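Local coordinates for protein MstE (Scytonema sp. PCC 10023, PDB 6SBF) that probably catalyses, as a single-domain class II terpene cyclase, the proton-initiated cyclisation of isoprenoid precursors in the biosynthesis of merosterol-type scaffolds, at residues Ala84-Leu87 with Leu88-Arg91; Gly100-Tyr103 with Ile104-Gly107; His194-Leu197 with Arg198-Thr202; Ala233-Pro236 with Ser237-Ala241. The protein carries 1 engineered substitution. One frame throughout, in Å; residues are numbered along the deposited sequence.

Contact 1 (Ala84-Leu87 with Leu88-Arg91); sequences AWEL and LKIR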
ATOM      1  N   ALA A  84      11.413 -14.343  -0.698  1.00 12.49           N
ATOM      2  CA  ALA A  84      11.098 -13.095  -1.417  1.00 12.09           C
ATOM      3  C   ALA A  84      12.297 -12.134  -1.342  1.00 12.01           C
ATOM      4  O   ALA A  84      12.616 -11.490  -2.349  1.00 13.37           O
ATOM      5  CB  ALA A  84       9.857 -12.458  -0.830  1.00 13.74           C
ATOM      6  N   TRP A  85      12.942 -12.051  -0.174  1.00 12.35           N
ATOM      7  CA  TRP A  85      14.107 -11.166  -0.064  1.00 12.44           C
ATOM      8  C   TRP A  85      15.251 -11.694  -0.923  1.00 12.40           C
ATOM      9  O   TRP A  85      15.959 -10.906  -1.552  1.00 13.67           O
ATOM     10  CB  TRP A  85      14.519 -11.046   1.421  1.00 13.05           C
ATOM     11  CG  TRP A  85      15.765 -10.289   1.663  1.00 13.34           C
ATOM     12  CD1 TRP A  85      16.923 -10.763   2.210  1.00 14.50           C
ATOM     13  CD2 TRP A  85      16.033  -8.907   1.335  1.00 12.98           C
ATOM     14  NE1 TRP A  85      17.863  -9.795   2.220  1.00 16.05           N
ATOM     15  CE2 TRP A  85      17.364  -8.625   1.711  1.00 14.28           C
ATOM     16  CE3 TRP A  85      15.277  -7.870   0.758  1.00 15.07           C
ATOM     17  CZ2 TRP A  85      17.951  -7.381   1.531  1.00 16.08           C
ATOM     18  CZ3 TRP A  85      15.863  -6.654   0.608  1.00 15.81           C
ATOM     19  CH2 TRP A  85      17.178  -6.406   0.953  1.00 16.93           C
ATOM     20  N   GLU A  86      15.444 -13.004  -0.956  1.00 13.10           N
ATOM     21  CA  GLU A  86      16.488 -13.560  -1.838  1.00 13.84           C
ATOM     22  C   GLU A  86      16.189 -13.227  -3.310  1.00 13.42           C
ATOM     23  O   GLU A  86      17.137 -12.877  -4.049  1.00 14.34           O
ATOM     24  CB  GLU A  86      16.594 -15.078  -1.639  1.00 16.82           C
ATOM     25  CG  GLU A  86      17.197 -15.456  -0.303  1.00 18.35           C
ATOM     26  CD  GLU A  86      18.610 -14.972   0.032  1.00 24.14           C
ATOM     27  OE1 GLU A  86      19.447 -14.892  -0.885  1.00 27.26           O
ATOM     28  OE2 GLU A  86      18.864 -14.668   1.238  1.00 32.39           O
ATOM     29  N   LEU A  87      14.915 -13.285  -3.719  1.00 13.10           N
ATOM     30  CA  LEU A  87      14.549 -12.880  -5.107  1.00 12.77           C
ATOM     31  C   LEU A  87      14.891 -11.398  -5.343  1.00 13.50           C
ATOM     32  O   LEU A  87      15.464 -11.069  -6.393  1.00 14.49           O
ATOM     33  CB  LEU A  87      13.058 -13.141  -5.349  1.00 13.06           C
ATOM     34  CG  LEU A  87      12.712 -14.641  -5.411  1.00 13.91           C
ATOM     35  CD1 LEU A  87      11.196 -14.825  -5.504  1.00 16.40           C
ATOM     36  CD2 LEU A  87      13.370 -15.328  -6.581  1.00 17.39           C
ATOM     37  N   LEU A  88      14.551 -10.549  -4.385  1.00 13.08           N
ATOM     38  CA  LEU A  88      14.860  -9.132  -4.499  1.00 12.73           C
ATOM     39  C   LEU A  88      16.361  -8.885  -4.607  1.00 12.84           C
ATOM     40  O   LEU A  88      16.825  -8.033  -5.385  1.00 13.49           O
ATOM     41  CB  LEU A  88      14.202  -8.362  -3.362  1.00 13.05           C
ATOM     42  CG  LEU A  88      12.695  -8.198  -3.502  1.00 14.21           C
ATOM     43  CD1 LEU A  88      12.085  -7.805  -2.201  1.00 15.60           C
ATOM     44  CD2 LEU A  88      12.292  -7.257  -4.593  1.00 14.47           C
ATOM     45  N   LYS A  89      17.164  -9.608  -3.820  1.00 13.80           N
ATOM     46  CA  LYS A  89      18.635  -9.414  -3.897  1.00 14.89           C
ATOM     47  C   LYS A  89      19.202  -9.779  -5.265  1.00 14.17           C
ATOM     48  O   LYS A  89      20.198  -9.156  -5.660  1.00 15.77           O
ATOM     49  CB  LYS A  89      19.327 -10.208  -2.795  1.00 15.22           C
ATOM     50  CG  LYS A  89      19.190  -9.554  -1.425  1.00 16.53           C
ATOM     51  CD  LYS A  89      20.055 -10.194  -0.378  1.00 20.54           C
ATOM     52  CE  LYS A  89      19.688 -11.633  -0.126  1.00 21.16           C
ATOM     53  NZ  LYS A  89      20.570 -12.185   0.898  1.00 25.63           N
ATOM     54  N   ILE A  90      18.573 -10.746  -5.946  1.00 13.95           N
ATOM     55  CA  ILE A  90      19.053 -11.131  -7.288  1.00 15.36           C
ATOM     56  C   ILE A  90      18.715 -10.052  -8.316  1.00 15.35           C
ATOM     57  O   ILE A  90      19.379  -9.990  -9.342  1.00 16.34           O
ATOM     58  CB  ILE A  90      18.517 -12.530  -7.650  1.00 17.22           C
ATOM     59  CG1 ILE A  90      19.218 -13.556  -6.765  1.00 20.10           C
ATOM     60  CG2 ILE A  90      18.648 -12.853  -9.089  1.00 22.51           C
ATOM     61  CD1 ILE A  90      18.478 -14.888  -6.671  1.00 24.86           C
ATOM     62  N   ARG A  91      17.734  -9.169  -8.049  1.00 14.91           N
ATOM     63  CA  ARG A  91      17.394  -7.996  -8.906  1.00 13.72           C
ATOM     64  C   ARG A  91      18.363  -6.865  -8.563  1.00 14.53           C
ATOM     65  O   ARG A  91      17.964  -5.850  -7.930  1.00 15.30           O
ATOM     66  CB  ARG A  91      15.925  -7.625  -8.757  1.00 14.08           C
ATOM     67  CG  ARG A  91      14.937  -8.644  -9.282  1.00 13.64           C
ATOM     68  CD  ARG A  91      14.930  -8.719 -10.808  1.00 14.01           C
ATOM     69  NE  ARG A  91      14.009  -9.714 -11.293  1.00 12.97           N
ATOM     70  CZ  ARG A  91      12.711  -9.498 -11.511  1.00 13.54           C
ATOM     71  NH1 ARG A  91      12.162  -8.288 -11.432  1.00 13.70           N
ATOM     72  NH2 ARG A  91      11.950 -10.510 -11.869  1.00 13.68           N
TER
HETATM   73  O   HOH W   1      20.610 -10.308   3.234  1.00 23.53           O

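Contact 2 (Gly100-Tyr103 with Ile104-Gly107); sequences GYNY and ILCG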
ATOM      1  N   GLY A 100      12.149  -1.602  -8.683  1.00 12.40           N
ATOM      2  CA  GLY A 100      11.101  -0.942  -9.447  1.00 12.15           C
ATOM      3  C   GLY A 100       9.912  -1.834  -9.650  1.00 12.83           C
ATOM      4  O   GLY A 100       9.791  -2.935  -9.064  1.00 13.69           O
ATOM      5  N   TYR A 101       8.985  -1.406 -10.488  1.00 13.31           N
ATOM      6  CA  TYR A 101       7.717  -2.121 -10.688  1.00 12.50           C
ATOM      7  C   TYR A 101       8.022  -3.579 -11.079  1.00 12.32           C
ATOM      8  O   TYR A 101       7.408  -4.490 -10.577  1.00 12.41           O
ATOM      9  CB  TYR A 101       6.968  -1.390 -11.792  1.00 13.17           C
ATOM     10  CG  TYR A 101       5.731  -2.032 -12.339  1.00 13.58           C
ATOM     11  CD1 TYR A 101       4.537  -2.022 -11.662  1.00 13.58           C
ATOM     12  CD2 TYR A 101       5.763  -2.658 -13.590  1.00 13.29           C
ATOM     13  CE1 TYR A 101       3.390  -2.588 -12.177  1.00 14.51           C
ATOM     14  CE2 TYR A 101       4.616  -3.252 -14.081  1.00 13.88           C
ATOM     15  CZ  TYR A 101       3.433  -3.249 -13.394  1.00 13.34           C
ATOM     16  OH  TYR A 101       2.308  -3.798 -13.935  1.00 14.59           O
ATOM     17  N   ASN A 102       8.945  -3.723 -12.021  1.00 12.18           N
ATOM     18  CA  ASN A 102       9.401  -5.042 -12.487  1.00 12.77           C
ATOM     19  C   ASN A 102      10.790  -4.832 -13.113  1.00 12.69           C
ATOM     20  O   ASN A 102      11.382  -3.748 -13.050  1.00 13.25           O
ATOM     21  CB  ASN A 102       8.420  -5.730 -13.464  1.00 12.74           C
ATOM     22  CG  ASN A 102       8.238  -4.956 -14.749  1.00 12.57           C
ATOM     23  OD1 ASN A 102       9.141  -4.197 -15.115  1.00 13.67           O
ATOM     24  ND2 ASN A 102       7.098  -5.227 -15.404  1.00 14.71           N
ATOM     25  N   TYR A 103      11.375  -5.904 -13.682  1.00 12.63           N
ATOM     26  CA  TYR A 103      12.775  -5.862 -14.134  1.00 13.89           C
ATOM     27  C   TYR A 103      13.036  -4.725 -15.114  1.00 13.53           C
ATOM     28  O   TYR A 103      14.103  -4.112 -15.091  1.00 14.78           O
ATOM     29  CB  TYR A 103      13.151  -7.179 -14.832  1.00 13.78           C
ATOM     30  CG  TYR A 103      14.606  -7.298 -15.182  1.00 13.60           C
ATOM     31  CD1 TYR A 103      15.511  -7.819 -14.280  1.00 15.05           C
ATOM     32  CD2 TYR A 103      15.095  -6.895 -16.393  1.00 15.30           C
ATOM     33  CE1 TYR A 103      16.854  -7.960 -14.585  1.00 16.60           C
ATOM     34  CE2 TYR A 103      16.442  -6.993 -16.725  1.00 17.60           C
ATOM     35  CZ  TYR A 103      17.331  -7.502 -15.792  1.00 17.62           C
ATOM     36  OH  TYR A 103      18.648  -7.565 -16.115  1.00 21.64           O
ATOM     37  N   ILE A 104      12.076  -4.492 -16.020  1.00 14.19           N
ATOM     38  CA  ILE A 104      12.355  -3.598 -17.174  1.00 16.00           C
ATOM     39  C   ILE A 104      12.133  -2.134 -16.774  1.00 14.85           C
ATOM     40  O   ILE A 104      12.600  -1.248 -17.477  1.00 18.28           O
ATOM     41  CB  ILE A 104      11.550  -3.992 -18.414  1.00 17.64           C
ATOM     42  CG1 ILE A 104      10.044  -3.794 -18.224  1.00 19.13           C
ATOM     43  CG2 ILE A 104      11.908  -5.399 -18.892  1.00 20.19           C
ATOM     44  CD1 ILE A 104       9.280  -3.931 -19.502  1.00 22.01           C
ATOM     45  N   LEU A 105      11.472  -1.883 -15.658  1.00 15.06           N
ATOM     46  CA  LEU A 105      11.296  -0.492 -15.191  1.00 14.87           C
ATOM     47  C   LEU A 105      12.527   0.030 -14.479  1.00 14.30           C
ATOM     48  O   LEU A 105      13.324  -0.763 -13.876  1.00 16.15           O
ATOM     49  CB  LEU A 105      10.117  -0.379 -14.233  1.00 17.14           C
ATOM     50  CG  LEU A 105       8.895   0.319 -14.805  1.00 19.17           C
ATOM     51  CD1 LEU A 105       9.211   1.783 -15.133  1.00 20.78           C
ATOM     52  CD2 LEU A 105       8.308  -0.430 -15.998  1.00 20.80           C
ATOM     53  N   CYS A 106      12.690   1.341 -14.494  1.00 15.61           N
ATOM     54  CA  CYS A 106      13.699   2.014 -13.676  1.00 15.88           C
ATOM     55  C   CYS A 106      13.315   1.867 -12.202  1.00 14.70           C
ATOM     56  O   CYS A 106      12.205   1.480 -11.850  1.00 14.96           O
ATOM     57  CB  CYS A 106      13.831   3.475 -14.056  1.00 16.95           C
ATOM     58  SG  CYS A 106      12.292   4.416 -13.885  1.00 18.45           S
ATOM     59  N   GLY A 107      14.285   2.163 -11.355  1.00 15.51           N
ATOM     60  CA  GLY A 107      14.002   2.169  -9.922  1.00 14.44           C
ATOM     61  C   GLY A 107      13.015   3.224  -9.550  1.00 13.97           C
ATOM     62  O   GLY A 107      12.849   4.243 -10.263  1.00 15.08           O
TER
HETATM   63  O   HOH W   2       9.449   1.392 -11.154  1.00 14.10           O

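Contact 3 (His194-Leu197 with Arg198-Thr202); sequences HDYL and RVTQT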
ATOM      1  N   HIS A 194       8.513  13.985   8.496  1.00 16.26           N
ATOM      2  CA  HIS A 194       7.456  14.356   9.451  1.00 15.80           C
ATOM      3  C   HIS A 194       6.735  15.679   9.057  1.00 15.43           C
ATOM      4  O   HIS A 194       5.512  15.727   9.089  1.00 15.64           O
ATOM      5  CB  HIS A 194       8.077  14.435  10.861  1.00 19.98           C
ATOM      6  CG  HIS A 194       7.164  15.046  11.863  1.00 18.61           C
ATOM      7  ND1 HIS A 194       7.075  16.416  12.021  1.00 20.29           N
ATOM      8  CD2 HIS A 194       6.244  14.477  12.699  1.00 19.78           C
ATOM      9  CE1 HIS A 194       6.183  16.677  12.963  1.00 22.82           C
ATOM     10  NE2 HIS A 194       5.630  15.491  13.383  1.00 22.11           N
ATOM     11  N   ASP A 195       7.478  16.736   8.849  1.00 15.90           N
ATOM     12  CA  ASP A 195       6.865  18.062   8.657  1.00 16.60           C
ATOM     13  C   ASP A 195       6.028  18.018   7.385  1.00 15.78           C
ATOM     14  O   ASP A 195       4.930  18.601   7.362  1.00 15.88           O
ATOM     15  CB  ASP A 195       7.912  19.154   8.686  1.00 17.73           C
ATOM     16  CG  ASP A 195       8.527  19.418  10.052  1.00 19.41           C
ATOM     17  OD1 ASP A 195       8.162  18.742  11.034  1.00 23.36           O
ATOM     18  OD2 ASP A 195       9.358  20.312  10.100  1.00 26.46           O
ATOM     19  N   TYR A 196       6.540  17.414   6.317  1.00 13.87           N
ATOM     20  CA  TYR A 196       5.788  17.289   5.042  1.00 14.24           C
ATOM     21  C   TYR A 196       4.488  16.540   5.305  1.00 14.31           C
ATOM     22  O   TYR A 196       3.390  16.963   4.852  1.00 14.39           O
ATOM     23  CB  TYR A 196       6.637  16.562   4.004  1.00 14.94           C
ATOM     24  CG  TYR A 196       5.872  16.226   2.760  1.00 13.71           C
ATOM     25  CD1 TYR A 196       5.738  17.130   1.721  1.00 15.45           C
ATOM     26  CD2 TYR A 196       5.247  15.001   2.652  1.00 15.26           C
ATOM     27  CE1 TYR A 196       5.011  16.813   0.586  1.00 15.93           C
ATOM     28  CE2 TYR A 196       4.523  14.695   1.518  1.00 15.23           C
ATOM     29  CZ  TYR A 196       4.367  15.611   0.491  1.00 15.65           C
ATOM     30  OH  TYR A 196       3.632  15.263  -0.617  1.00 19.01           O
ATOM     31  N   LEU A 197       4.548  15.443   6.039  1.00 13.95           N
ATOM     32  CA  LEU A 197       3.315  14.693   6.351  1.00 13.72           C
ATOM     33  C   LEU A 197       2.372  15.570   7.194  1.00 13.33           C
ATOM     34  O   LEU A 197       1.137  15.562   6.940  1.00 14.92           O
ATOM     35  CB  LEU A 197       3.625  13.390   7.032  1.00 14.63           C
ATOM     36  CG  LEU A 197       4.384  12.390   6.128  1.00 17.27           C
ATOM     37  CD1 LEU A 197       4.764  11.165   6.885  1.00 18.60           C
ATOM     38  CD2 LEU A 197       3.551  11.987   4.921  1.00 19.29           C
ATOM     39  N   ARG A 198       2.857  16.322   8.146  1.00 13.67           N
ATOM     40  CA  ARG A 198       1.928  17.145   8.928  1.00 14.49           C
ATOM     41  C   ARG A 198       1.260  18.229   8.050  1.00 14.21           C
ATOM     42  O   ARG A 198       0.021  18.444   8.162  1.00 14.80           O
ATOM     43  CB  ARG A 198       2.627  17.781  10.117  1.00 15.09           C
ATOM     44  CG  ARG A 198       2.908  16.812  11.265  1.00 16.14           C
ATOM     45  CD  ARG A 198       1.647  16.334  11.997  1.00 16.27           C
ATOM     46  NE  ARG A 198       0.868  17.449  12.500  1.00 16.81           N
ATOM     47  CZ  ARG A 198       1.185  18.241  13.466  1.00 20.82           C
ATOM     48  NH1 ARG A 198       0.460  19.341  13.620  1.00 30.93           N
ATOM     49  NH2 ARG A 198       2.157  17.969  14.297  1.00 21.40           N
ATOM     50  N   VAL A 199       1.997  18.904   7.203  1.00 15.40           N
ATOM     51  CA  VAL A 199       1.426  20.074   6.469  1.00 16.86           C
ATOM     52  C   VAL A 199       0.485  19.625   5.381  1.00 15.91           C
ATOM     53  O   VAL A 199      -0.360  20.430   4.954  1.00 19.75           O
ATOM     54  CB  VAL A 199       2.525  20.989   5.956  1.00 19.83           C
ATOM     55  CG1 VAL A 199       3.368  21.534   7.103  1.00 23.78           C
ATOM     56  CG2 VAL A 199       3.272  20.418   4.801  1.00 21.10           C
ATOM     57  N   THR A 200       0.558  18.376   4.949  1.00 14.31           N
ATOM     58  CA  THR A 200      -0.307  17.863   3.856  1.00 13.99           C
ATOM     59  C   THR A 200      -1.642  17.300   4.326  1.00 13.68           C
ATOM     60  O   THR A 200      -2.502  16.978   3.494  1.00 15.20           O
ATOM     61  CB  THR A 200       0.427  16.863   2.983  1.00 14.74           C
ATOM     62  OG1 THR A 200       0.982  15.810   3.782  1.00 14.97           O
ATOM     63  CG2 THR A 200       1.502  17.506   2.154  1.00 15.93           C
ATOM     64  N   GLN A 201      -1.903  17.226   5.613  1.00 13.73           N
ATOM     65  CA  GLN A 201      -3.199  16.723   6.100  1.00 13.04           C
ATOM     66  C   GLN A 201      -4.265  17.722   5.630  1.00 13.74           C
ATOM     67  O   GLN A 201      -4.102  18.940   5.793  1.00 15.64           O
ATOM     68  CB  GLN A 201      -3.202  16.598   7.644  1.00 13.83           C
ATOM     69  CG  GLN A 201      -4.387  15.809   8.186  1.00 14.63           C
ATOM     70  CD  GLN A 201      -4.290  15.565   9.677  1.00 14.36           C
ATOM     71  OE1 GLN A 201      -3.540  16.275  10.356  1.00 16.29           O
ATOM     72  NE2 GLN A 201      -5.077  14.615  10.161  1.00 13.46           N
ATOM     73  N   THR A 202      -5.395  17.218   5.201  1.00 14.28           N
ATOM     74  CA  THR A 202      -6.508  18.095   4.771  1.00 14.92           C
ATOM     75  C   THR A 202      -7.270  18.607   5.977  1.00 16.15           C
ATOM     76  O   THR A 202      -7.170  18.029   7.071  1.00 16.08           O
ATOM     77  CB  THR A 202      -7.507  17.385   3.839  1.00 16.29           C
ATOM     78  OG1 THR A 202      -8.361  16.486   4.592  1.00 17.71           O
ATOM     79  CG2 THR A 202      -6.773  16.693   2.718  1.00 17.74           C
TER

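Contact 4 (Ala233-Pro236 with Ser237-Ala241); sequences ADQP and SIEQA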
ATOM      1  N   ALA A 233       2.830  15.857  20.055  1.00 15.03           N
ATOM      2  CA  ALA A 233       2.368  16.948  19.172  1.00 17.14           C
ATOM      3  C   ALA A 233       1.575  16.376  17.998  1.00 15.45           C
ATOM      4  O   ALA A 233       0.817  17.131  17.388  1.00 17.39           O
ATOM      5  CB  ALA A 233       3.527  17.785  18.680  1.00 20.09           C
ATOM      6  N   ASP A 234       1.789  15.129  17.630  1.00 14.27           N
ATOM      7  CA  ASP A 234       1.150  14.501  16.459  1.00 14.20           C
ATOM      8  C   ASP A 234      -0.159  13.813  16.815  1.00 13.81           C
ATOM      9  O   ASP A 234      -0.918  13.453  15.923  1.00 14.94           O
ATOM     10  CB  ASP A 234       2.116  13.539  15.784  1.00 15.24           C
ATOM     11  CG  ASP A 234       3.359  14.250  15.272  1.00 16.62           C
ATOM     12  OD1 ASP A 234       3.265  15.419  14.829  1.00 18.48           O
ATOM     13  OD2 ASP A 234       4.413  13.631  15.234  1.00 21.05           O
ATOM     14  N   GLN A 235      -0.483  13.649  18.093  1.00 14.08           N
ATOM     15  CA  GLN A 235      -1.646  12.851  18.495  1.00 14.43           C
ATOM     16  C   GLN A 235      -2.948  13.512  18.035  1.00 13.60           C
ATOM     17  O   GLN A 235      -3.841  12.776  17.573  1.00 15.04           O
ATOM     18  CB  GLN A 235      -1.660  12.542  19.989  1.00 15.12           C
ATOM     19  CG  GLN A 235      -2.626  11.410  20.313  1.00 17.37           C
ATOM     20  CD  GLN A 235      -2.177  10.093  19.714  1.00 20.68           C
ATOM     21  OE1 GLN A 235      -0.985   9.833  19.631  1.00 19.79           O
ATOM     22  NE2 GLN A 235      -3.154   9.303  19.287  1.00 21.21           N
ATOM     23  N   PRO A 236      -3.134  14.849  18.113  1.00 14.99           N
ATOM     24  CA  PRO A 236      -4.380  15.428  17.596  1.00 15.46           C
ATOM     25  C   PRO A 236      -4.620  15.093  16.112  1.00 14.63           C
ATOM     26  O   PRO A 236      -5.740  14.774  15.736  1.00 15.52           O
ATOM     27  CB  PRO A 236      -4.224  16.943  17.859  1.00 17.14           C
ATOM     28  CG  PRO A 236      -3.228  17.063  18.969  1.00 15.87           C
ATOM     29  CD  PRO A 236      -2.288  15.857  18.779  1.00 15.67           C
ATOM     30  N   SER A 237      -3.558  15.140  15.326  1.00 14.00           N
ATOM     31  CA  SER A 237      -3.643  14.824  13.887  1.00 13.68           C
ATOM     32  C   SER A 237      -4.059  13.389  13.685  1.00 13.41           C
ATOM     33  O   SER A 237      -4.886  13.096  12.795  1.00 13.87           O
ATOM     34  CB  SER A 237      -2.365  15.169  13.171  1.00 14.90           C
ATOM     35  OG  SER A 237      -2.141  16.569  13.176  1.00 17.98           O
ATOM     36  N   ILE A 238      -3.475  12.472  14.476  1.00 13.57           N
ATOM     37  CA  ILE A 238      -3.839  11.049  14.390  1.00 13.48           C
ATOM     38  C   ILE A 238      -5.320  10.884  14.716  1.00 13.82           C
ATOM     39  O   ILE A 238      -6.055  10.178  14.016  1.00 14.16           O
ATOM     40  CB  ILE A 238      -2.940  10.193  15.293  1.00 13.32           C
ATOM     41  CG1 ILE A 238      -1.483  10.243  14.843  1.00 14.41           C
ATOM     42  CG2 ILE A 238      -3.476   8.787  15.385  1.00 14.91           C
ATOM     43  CD1 ILE A 238      -0.511   9.843  15.902  1.00 15.41           C
ATOM     44  N   GLU A 239      -5.762  11.543  15.797  1.00 13.80           N
ATOM     45  CA  GLU A 239      -7.164  11.380  16.231  1.00 14.70           C
ATOM     46  C   GLU A 239      -8.105  11.939  15.153  1.00 14.42           C
ATOM     47  O   GLU A 239      -9.187  11.418  14.971  1.00 15.40           O
ATOM     48  CB  GLU A 239      -7.390  12.030  17.603  1.00 17.48           C
ATOM     49  CG  GLU A 239      -6.620  11.365  18.708  1.00 20.24           C
ATOM     50  CD  GLU A 239      -6.891   9.907  18.966  1.00 21.61           C
ATOM     51  OE1 GLU A 239      -7.974   9.377  18.595  1.00 23.42           O
ATOM     52  OE2 GLU A 239      -6.005   9.283  19.610  1.00 25.84           O
ATOM     53  N   GLN A 240      -7.712  13.038  14.525  1.00 14.75           N
ATOM     54  CA  GLN A 240      -8.588  13.600  13.449  1.00 14.66           C
ATOM     55  C   GLN A 240      -8.680  12.596  12.279  1.00 13.72           C
ATOM     56  O   GLN A 240      -9.758  12.442  11.695  1.00 14.81           O
ATOM     57  CB  GLN A 240      -8.096  14.933  12.914  1.00 16.81           C
ATOM     58  CG  GLN A 240      -9.294  15.636  12.262  1.00 20.38           C
ATOM     59  CD  GLN A 240      -8.939  16.853  11.442  1.00 23.21           C
ATOM     60  OE1 GLN A 240      -7.758  17.206  11.265  1.00 23.39           O
ATOM     61  NE2 GLN A 240     -10.001  17.497  10.940  1.00 25.31           N
ATOM     62  N   ALA A 241      -7.574  11.950  11.951  1.00 13.08           N
ATOM     63  CA  ALA A 241      -7.585  10.934  10.903  1.00 13.60           C
ATOM     64  C   ALA A 241      -8.482   9.764  11.287  1.00 12.51           C
ATOM     65  O   ALA A 241      -9.233   9.212  10.457  1.00 12.99           O
ATOM     66  CB  ALA A 241      -6.172  10.533  10.592  1.00 13.93           C
TER
HETATM   67  O   HOH W   3      -1.338  17.173  15.669  1.00 17.49           O

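Contact 1 (Ala84-Leu87 with Leu88-Arg91)
Trp85 leans its indole forward along the helix, toward the next turn, with CG anti to the backbone N (chi1 174°), while Lys89, one turn on, turns its CG anti to its own carbonyl carbon (chi1 -76°) and runs its aliphatic chain across that ring at about a right angle. The pair is an i, i+4 contact in the last turns of helix 75-90, in a protein with an alpha6-alpha6 barrel fold. Lys89 CG makes a CH-pi contact over one indole face, 4.0 Å from the centroid of the five-membered ring. A lysine suits this place because its methylenes can cover an aromatic face while its ammonium reaches past it. There NZ forms a salt bridge with Glu86 OE2 at 3.0 Å, approaching from above the carboxylate plane; the bent Glu86 chain lies alongside it, pointing the same way. Ala84 and Leu88 pack against Leu118, and Trp85 against Ala119, of helix 109-121. Arg91 leaves the helix to pair with Asp58 and Glu59. At the indole edge, in the ring plane, one water accepts from both Trp85 NE1 and Lys89 NZ, each at 3.0 Å.

Contact 2 (Gly100-Tyr103 with Ile104-Gly107)
The chain from Asn102 to Leu105 folds into a type I beta turn, closed by Leu105 N donating to Asn102 O at 3.2 Å. Beyond the turn the two arms come together at Gly100 and Gly107, whose CA atoms are 4.3 Å apart. A glycine suits position 100 because a CB there would collide with Cys106 O; instead its CA makes a CA-H...O contact with that oxygen. One water bridges the arms, accepting from Tyr101 N and donating to Cys106 O. Inside the turn, Asn102 holds its amide between backbone N and carbonyl carbon (chi1 63°), which carries OD1 over the turn to receive weak bonds from Ile104 N at 3.1 Å and Leu105 N at 3.3 Å. Its ND2 donates to Ala54 O and Ile56 O. A leucine in its place would probably leave Ile104 N and Leu105 N without the OD1 acceptor, and the carbonyls of Ala54 and Ile56 without their shared donor. Tyr101 CB rests on Leu105 CG at 4.0 Å. The loop joins helix 75-90 to helix 109-121: Tyr101 and Asn102 face the strand pair 47-50 and 55-57, Tyr103 stacks on His93, and Leu105 packs against Ile155 of helix 152-158.

Contact 3 (His194-Leu197 with Arg198-Thr202)
His194 and Tyr196 each lend a ring face to a residue one helical turn on, Arg198 and Thr200, near the C-terminal end of helix 187-200 in this alpha6-alpha6 barrel protein. The close packing is on the side of Tyr196 and Leu197, both buried against Ser180 of helix 177-183. There Thr200 CG2 sits over the phenol ring, 4.0 Å from its centroid and offset toward the rim. The Thr200 hydroxyl, between backbone N and carbonyl carbon (chi1 54°), folds back on the last turn: OG1 lies 2.9 Å from Tyr196 O and 3.2 Å from Leu197 O. A threonine suits this spot because its methyl can serve the ring while its hydroxyl serves the main chain. The more open side carries Asp195 and Val199, both exposed, joined by the backbone bond from Val199 N to Asp195 O. Between these sides, Arg198 CG covers the imidazole face of His194, and the guanidinium plane stands 89° from the ring. Both NE2 of His194 and NH2 of Arg198 reach Asp234, which probably helps fix the two side chains. The imidazole is also held at its other nitrogen: ND1 donates, in the ring plane, to the anti lone pair of Asp195 OD1 at 2.8 Å.

Contact 4 (Ala233-Pro236 with Ser237-Ala241)
The Gln235 amide and the Glu239 carboxylate meet through one edge of the amide, their planes turned 46° apart. Gln235 NE2 donates nearly in its own amide plane to Glu239 OE2 at 2.9 Å, with an N-H...O angle of 154°; the oxygen is met on its anti side, but out of the carboxylate plane. Both apolar branches of Ile238 lie against one face of the amide, CG2 3.9 Å from NE2 and CD1 3.8 Å from OE1 of Gln235. This reach depends on a bend in the glutamine: CG stands anti to the backbone N (chi1 -164°) and the chain folds at chi2. Glutamine suits the position because it offers a neutral N-H donor to an acidic neighbour one turn on. A leucine here would probably leave Glu239 OE2 without this donor and its carboxylate freer to turn, although OE1 would still have Asn278. Beneath the side chains, Ile238 N, Glu239 N and Gln240 N donate to Asp234 O, Gln235 O and Pro236 O respectively, the i to i+4 bonding of the first turns. Pro236, which has no N-H to give, fits a first turn, where main-chain nitrogens have no carbonyl of a preceding helical turn to meet. A water donates to both Ala233 O (2.8 Å) and Ser237 OG (2.7 Å), linking the incoming 3-10 turn to the helix. Ile238 packs on Leu226 and Ala227 of helix 215-229. The proline and the first main-chain bonds are typical of a helix start, here that of helix 235-248 in an alpha6-alpha6 barrel protein.

Overall arrangement
The four contacts follow one another along the chain and form two clusters. Contacts 1 and 2, with centres about 13 Å apart, belong to the end of helix 75-90 and the loop leading to helix 109-121; Arg91 packs against the backbone of Asn102 and Tyr103. Contacts 3 and 4, centres about 11 Å apart, join the end of helix 187-200 to the start of helix 235-248 and touch through Asp234; both lie in the part of the chain related to the C-terminal domain of squalene-hopene cyclases. Contact 4 lies across the chain's centre from contacts 1 and 2, about 28 Å from each at the nearest atoms. Thus helix ends and connecting loops are tied together at two distant parts of this helical cyclase.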